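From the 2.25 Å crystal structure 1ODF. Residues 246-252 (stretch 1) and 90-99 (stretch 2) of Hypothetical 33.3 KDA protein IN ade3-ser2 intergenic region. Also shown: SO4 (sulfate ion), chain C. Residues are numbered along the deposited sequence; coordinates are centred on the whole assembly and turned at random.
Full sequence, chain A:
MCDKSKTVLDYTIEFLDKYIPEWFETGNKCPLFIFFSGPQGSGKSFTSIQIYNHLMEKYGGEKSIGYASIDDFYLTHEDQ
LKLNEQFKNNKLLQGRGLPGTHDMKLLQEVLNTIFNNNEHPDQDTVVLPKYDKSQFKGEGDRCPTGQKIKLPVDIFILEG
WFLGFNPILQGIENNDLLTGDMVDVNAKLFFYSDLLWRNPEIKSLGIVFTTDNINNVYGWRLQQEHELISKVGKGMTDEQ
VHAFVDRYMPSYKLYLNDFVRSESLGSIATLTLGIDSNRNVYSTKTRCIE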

ATOM      1  N   ASP A 246      -3.995 -13.490 -10.881  1.00 45.24           N
ATOM      2  CA  ASP A 246      -5.397 -13.376 -11.268  1.00 46.59           C
ATOM      3  C   ASP A 246      -6.256 -12.911 -10.093  1.00 46.79           C
ATOM      4  O   ASP A 246      -7.316 -12.319 -10.284  1.00 45.25           O
ATOM      5  CB  ASP A 246      -5.923 -14.726 -11.787  1.00 47.02           C
ATOM      6  CG  ASP A 246      -5.492 -15.016 -13.225  1.00 49.40           C
ATOM      7  OD1 ASP A 246      -5.716 -16.145 -13.709  1.00 51.51           O
ATOM      8  OD2 ASP A 246      -4.932 -14.115 -13.876  1.00 50.45           O
ATOM      9  N   ARG A 247      -5.798 -13.192  -8.877  1.00 46.56           N
ATOM     10  CA  ARG A 247      -6.528 -12.788  -7.681  1.00 47.93           C
ATOM     11  C   ARG A 247      -6.543 -11.267  -7.518  1.00 47.36           C
ATOM     12  O   ARG A 247      -7.469 -10.713  -6.931  1.00 48.35           O
ATOM     13  CB  ARG A 247      -5.897 -13.421  -6.439  1.00 48.73           C
ATOM     14  CG  ARG A 247      -6.342 -14.842  -6.156  1.00 51.22           C
ATOM     15  CD  ARG A 247      -5.306 -15.587  -5.322  1.00 55.52           C
ATOM     16  NE  ARG A 247      -4.922 -14.888  -4.092  1.00 57.57           N
ATOM     17  CZ  ARG A 247      -5.688 -14.776  -3.008  1.00 57.74           C
ATOM     18  NH1 ARG A 247      -6.904 -15.317  -2.986  1.00 56.09           N
ATOM     19  NH2 ARG A 247      -5.223 -14.142  -1.936  1.00 55.42           N
ATOM     20  N   TYR A 248      -5.523 -10.598  -8.046  1.00 44.92           N
ATOM     21  CA  TYR A 248      -5.416  -9.147  -7.927  1.00 46.24           C
ATOM     22  C   TYR A 248      -5.913  -8.359  -9.141  1.00 45.46           C
ATOM     23  O   TYR A 248      -6.340  -7.215  -9.007  1.00 44.67           O
ATOM     24  CB  TYR A 248      -3.964  -8.770  -7.641  1.00 44.67           C
ATOM     25  CG  TYR A 248      -3.447  -9.310  -6.331  1.00 47.11           C
ATOM     26  CD1 TYR A 248      -3.427  -8.515  -5.187  1.00 47.48           C
ATOM     27  CD2 TYR A 248      -2.969 -10.620  -6.233  1.00 48.16           C
ATOM     28  CE1 TYR A 248      -2.941  -9.007  -3.972  1.00 49.37           C
ATOM     29  CE2 TYR A 248      -2.484 -11.124  -5.027  1.00 48.27           C
ATOM     30  CZ  TYR A 248      -2.471 -10.311  -3.900  1.00 50.08           C
ATOM     31  OH  TYR A 248      -1.992 -10.799  -2.702  1.00 51.26           O
ATOM     32  N   MET A 249      -5.855  -8.972 -10.319  1.00 44.69           N
ATOM     33  CA  MET A 249      -6.294  -8.315 -11.547  1.00 45.39           C
ATOM     34  C   MET A 249      -7.681  -7.668 -11.515  1.00 43.08           C
ATOM     35  O   MET A 249      -7.874  -6.591 -12.079  1.00 42.11           O
ATOM     36  CB  MET A 249      -6.222  -9.298 -12.714  1.00 48.60           C
ATOM     37  CG  MET A 249      -4.847  -9.408 -13.327  1.00 48.95           C
ATOM     38  SD  MET A 249      -4.349  -7.830 -14.019  1.00 54.12           S
ATOM     39  CE  MET A 249      -2.719  -7.693 -13.325  1.00 50.88           C
ATOM     40  N   PRO A 250      -8.672  -8.322 -10.880  1.00 42.45           N
ATOM     41  CA  PRO A 250     -10.004  -7.700 -10.846  1.00 40.94           C
ATOM     42  C   PRO A 250      -9.943  -6.318 -10.180  1.00 40.58           C
ATOM     43  O   PRO A 250     -10.515  -5.343 -10.681  1.00 38.82           O
ATOM     44  CB  PRO A 250     -10.832  -8.703 -10.049  1.00 40.50           C
ATOM     45  CG  PRO A 250     -10.189 -10.021 -10.415  1.00 40.56           C
ATOM     46  CD  PRO A 250      -8.716  -9.695 -10.345  1.00 40.16           C
ATOM     47  N   SER A 251      -9.232  -6.241  -9.058  1.00 37.75           N
ATOM     48  CA  SER A 251      -9.083  -4.977  -8.343  1.00 36.58           C
ATOM     49  C   SER A 251      -8.435  -3.923  -9.235  1.00 36.59           C
ATOM     50  O   SER A 251      -8.892  -2.788  -9.300  1.00 35.92           O
ATOM     51  CB  SER A 251      -8.234  -5.175  -7.090  1.00 32.86           C
ATOM     52  OG  SER A 251      -8.928  -5.964  -6.148  1.00 31.49           O
ATOM     53  N   TYR A 252      -7.363  -4.313  -9.919  1.00 37.53           N
ATOM     54  CA  TYR A 252      -6.655  -3.405 -10.813  1.00 37.46           C
ATOM     55  C   TYR A 252      -7.597  -2.853 -11.874  1.00 35.98           C
ATOM     56  O   TYR A 252      -7.690  -1.639 -12.059  1.00 33.84           O
ATOM     57  CB  TYR A 252      -5.474  -4.129 -11.489  1.00 38.92           C
ATOM     58  CG  TYR A 252      -4.266  -4.309 -10.594  1.00 42.05           C
ATOM     59  CD1 TYR A 252      -3.622  -5.545 -10.489  1.00 40.77           C
ATOM     60  CD2 TYR A 252      -3.774  -3.244  -9.835  1.00 43.17           C
ATOM     61  CE1 TYR A 252      -2.519  -5.712  -9.642  1.00 42.19           C
ATOM     62  CE2 TYR A 252      -2.672  -3.403  -8.988  1.00 42.50           C
ATOM     63  CZ  TYR A 252      -2.052  -4.635  -8.893  1.00 43.65           C
ATOM     64  OH  TYR A 252      -0.982  -4.790  -8.030  1.00 44.90           O
TER
HETATM   65  S   SO4 C 502       1.590 -11.835  -0.167  1.00 58.48           S
HETATM   66  O1  SO4 C 502       0.514 -12.727  -0.634  1.00 59.78           O
HETATM   67  O2  SO4 C 502       1.259 -11.341   1.177  1.00 58.43           O
HETATM   68  O3  SO4 C 502       2.868 -12.569  -0.129  1.00 60.33           O
HETATM   69  O4  SO4 C 502       1.716 -10.695  -1.092  1.00 60.55           O
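Stretch 2 90-99: NKLLQGRGLP

Stretch 2 (Asn90 to Pro99) has no regular helix or strand; it bends around the side chain of Arg247 and then runs on past Tyr248 to Ser251, the contact burying 401 Å² in all, both sides summed. The closest CA pairs are Arg247 with Leu92 at 6.0 Å and Tyr248 with Leu98 at 7.2 Å. The first half of the strip is a tight turn: Leu93 N donates to Asn90 O (3.3 Å), and Gln94 NE2 returns to the same Asn90 O (3.2 Å). Asp246 makes no contact. Arg247 gives up the most surface. Its CA-to-CB bond points sideways, but the chain (chi1 m, chi2 t, chi3 p) brings its guanidinium among the backbone carbonyls of stretch 2: NH1 is 3.4 Å from Lys91 O and 3.4 Å from Gln94 O, and NH2 is 3.2 Å from Arg96 O. Lys91 O and Arg96 O lie near the guanidinium plane, yet their angles are too poor for hydrogen bonds. Leu98 CD2 covers one face of the group, 3.7 Å from Arg247 NH2; its other methyl, CD1, is 3.5 Å from Arg247 O. Farther back Arg247 CG meets Leu92 CD2 at 4.3 Å. Gly97 leaves room here: an ideal CB would lie 2.6 Å from Arg247 NH2, a clash, and its backbone angles by themselves call for glycine. Tyr248 follows, with OH 3.6 Å from Gly97 CA and CD1 3.9 Å from Leu98 CD1, an apolar contact. Met249 is out of reach. At Ser251, where stretch 1 is helical, the CA-to-CB bond points toward stretch 2 and OG stands 4.0 Å from Leu98 CD1; Tyr252 is again out of reach. The CA-to-CB bond of Arg96 points away from stretch 1, and its guanidinium hydrogen-bonds the sulfate, NE to O2 at 3.0 Å and NH2 to O3 at 3.3 Å.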

ATOM      1  N   ASN A  90     -16.215 -17.063  -1.291  1.00 57.11           N
ATOM      2  CA  ASN A  90     -15.501 -16.000  -1.981  1.00 55.81           C
ATOM      3  C   ASN A  90     -14.043 -16.447  -2.098  1.00 55.55           C
ATOM      4  O   ASN A  90     -13.301 -16.440  -1.114  1.00 54.38           O
ATOM      5  CB  ASN A  90     -15.601 -14.696  -1.184  1.00 53.99           C
ATOM      6  CG  ASN A  90     -15.102 -13.500  -1.962  1.00 51.62           C
ATOM      7  OD1 ASN A  90     -13.966 -13.487  -2.431  1.00 50.13           O
ATOM      8  ND2 ASN A  90     -15.949 -12.483  -2.105  1.00 50.10           N
ATOM      9  N   LYS A  91     -13.636 -16.842  -3.299  1.00 55.52           N
ATOM     10  CA  LYS A  91     -12.272 -17.311  -3.500  1.00 55.37           C
ATOM     11  C   LYS A  91     -11.210 -16.227  -3.333  1.00 54.72           C
ATOM     12  O   LYS A  91     -10.062 -16.522  -2.994  1.00 55.83           O
ATOM     13  CB  LYS A  91     -12.139 -17.980  -4.874  1.00 57.97           C
ATOM     14  CG  LYS A  91     -12.804 -19.353  -4.949  1.00 60.97           C
ATOM     15  CD  LYS A  91     -12.386 -20.162  -6.185  1.00 63.34           C
ATOM     16  CE  LYS A  91     -13.168 -19.784  -7.440  1.00 63.94           C
ATOM     17  NZ  LYS A  91     -12.906 -18.392  -7.887  1.00 66.27           N
ATOM     18  N   LEU A  92     -11.590 -14.973  -3.556  1.00 52.67           N
ATOM     19  CA  LEU A  92     -10.648 -13.866  -3.422  1.00 51.01           C
ATOM     20  C   LEU A  92     -10.293 -13.559  -1.962  1.00 50.54           C
ATOM     21  O   LEU A  92      -9.257 -12.945  -1.679  1.00 51.61           O
ATOM     22  CB  LEU A  92     -11.220 -12.613  -4.088  1.00 49.15           C
ATOM     23  CG  LEU A  92     -11.485 -12.728  -5.590  1.00 47.38           C
ATOM     24  CD1 LEU A  92     -12.065 -11.427  -6.101  1.00 46.97           C
ATOM     25  CD2 LEU A  92     -10.197 -13.056  -6.320  1.00 45.78           C
ATOM     26  N   LEU A  93     -11.140 -13.994  -1.032  1.00 48.78           N
ATOM     27  CA  LEU A  93     -10.895 -13.730   0.380  1.00 47.69           C
ATOM     28  C   LEU A  93     -10.266 -14.893   1.128  1.00 48.63           C
ATOM     29  O   LEU A  93      -9.975 -14.789   2.325  1.00 47.76           O
ATOM     30  CB  LEU A  93     -12.195 -13.305   1.068  1.00 46.68           C
ATOM     31  CG  LEU A  93     -12.668 -11.904   0.666  1.00 47.81           C
ATOM     32  CD1 LEU A  93     -13.975 -11.586   1.372  1.00 46.68           C
ATOM     33  CD2 LEU A  93     -11.582 -10.867   1.023  1.00 47.12           C
ATOM     34  N   GLN A  94     -10.062 -16.002   0.426  1.00 49.46           N
ATOM     35  CA  GLN A  94      -9.444 -17.172   1.036  1.00 48.82           C
ATOM     36  C   GLN A  94      -7.950 -16.883   1.123  1.00 47.95           C
ATOM     37  O   GLN A  94      -7.278 -16.714   0.100  1.00 46.94           O
ATOM     38  CB  GLN A  94      -9.692 -18.422   0.184  1.00 49.97           C
ATOM     39  CG  GLN A  94     -11.158 -18.798   0.018  1.00 50.01           C
ATOM     40  CD  GLN A  94     -11.886 -18.927   1.349  1.00 52.97           C
ATOM     41  OE1 GLN A  94     -11.368 -19.517   2.301  1.00 53.45           O
ATOM     42  NE2 GLN A  94     -13.099 -18.377   1.417  1.00 53.31           N
ATOM     43  N   GLY A  95      -7.442 -16.813   2.349  1.00 46.61           N
ATOM     44  CA  GLY A  95      -6.035 -16.530   2.552  1.00 45.35           C
ATOM     45  C   GLY A  95      -5.732 -15.041   2.499  1.00 45.15           C
ATOM     46  O   GLY A  95      -6.455 -14.273   1.858  1.00 43.21           O
ATOM     47  N   ARG A  96      -4.663 -14.635   3.178  1.00 43.97           N
ATOM     48  CA  ARG A  96      -4.250 -13.237   3.198  1.00 44.63           C
ATOM     49  C   ARG A  96      -4.072 -12.725   1.770  1.00 43.15           C
ATOM     50  O   ARG A  96      -3.816 -13.502   0.852  1.00 41.44           O
ATOM     51  CB  ARG A  96      -2.925 -13.087   3.951  1.00 45.70           C
ATOM     52  CG  ARG A  96      -1.715 -13.649   3.202  1.00 45.88           C
ATOM     53  CD  ARG A  96      -0.406 -13.338   3.927  1.00 45.53           C
ATOM     54  NE  ARG A  96       0.758 -13.569   3.073  1.00 47.12           N
ATOM     55  CZ  ARG A  96       1.489 -14.683   3.061  1.00 47.23           C
ATOM     56  NH1 ARG A  96       1.194 -15.693   3.872  1.00 45.98           N
ATOM     57  NH2 ARG A  96       2.506 -14.790   2.217  1.00 46.33           N
ATOM     58  N   GLY A  97      -4.219 -11.419   1.584  1.00 42.28           N
ATOM     59  CA  GLY A  97      -4.045 -10.859   0.259  1.00 41.74           C
ATOM     60  C   GLY A  97      -4.832  -9.607  -0.085  1.00 42.45           C
ATOM     61  O   GLY A  97      -4.321  -8.493   0.012  1.00 44.08           O
ATOM     62  N   LEU A  98      -6.083  -9.788  -0.487  1.00 42.45           N
ATOM     63  CA  LEU A  98      -6.928  -8.678  -0.899  1.00 41.11           C
ATOM     64  C   LEU A  98      -7.481  -7.833   0.240  1.00 41.23           C
ATOM     65  O   LEU A  98      -7.413  -8.218   1.411  1.00 40.24           O
ATOM     66  CB  LEU A  98      -8.108  -9.201  -1.730  1.00 41.40           C
ATOM     67  CG  LEU A  98      -7.872  -9.807  -3.119  1.00 44.79           C
ATOM     68  CD1 LEU A  98      -7.159  -8.784  -4.002  1.00 44.61           C
ATOM     69  CD2 LEU A  98      -7.052 -11.096  -3.008  1.00 44.75           C
ATOM     70  N   PRO A  99      -8.039  -6.655  -0.098  1.00 38.58           N
ATOM     71  CA  PRO A  99      -8.616  -5.777   0.917  1.00 38.36           C
ATOM     72  C   PRO A  99      -9.641  -6.618   1.686  1.00 37.59           C
ATOM     73  O   PRO A  99     -10.438  -7.339   1.080  1.00 34.79           O
ATOM     74  CB  PRO A  99      -9.284  -4.691   0.085  1.00 37.56           C
ATOM     75  CG  PRO A  99      -8.405  -4.600  -1.110  1.00 36.44           C
ATOM     76  CD  PRO A  99      -8.141  -6.041  -1.434  1.00 37.07           C
TER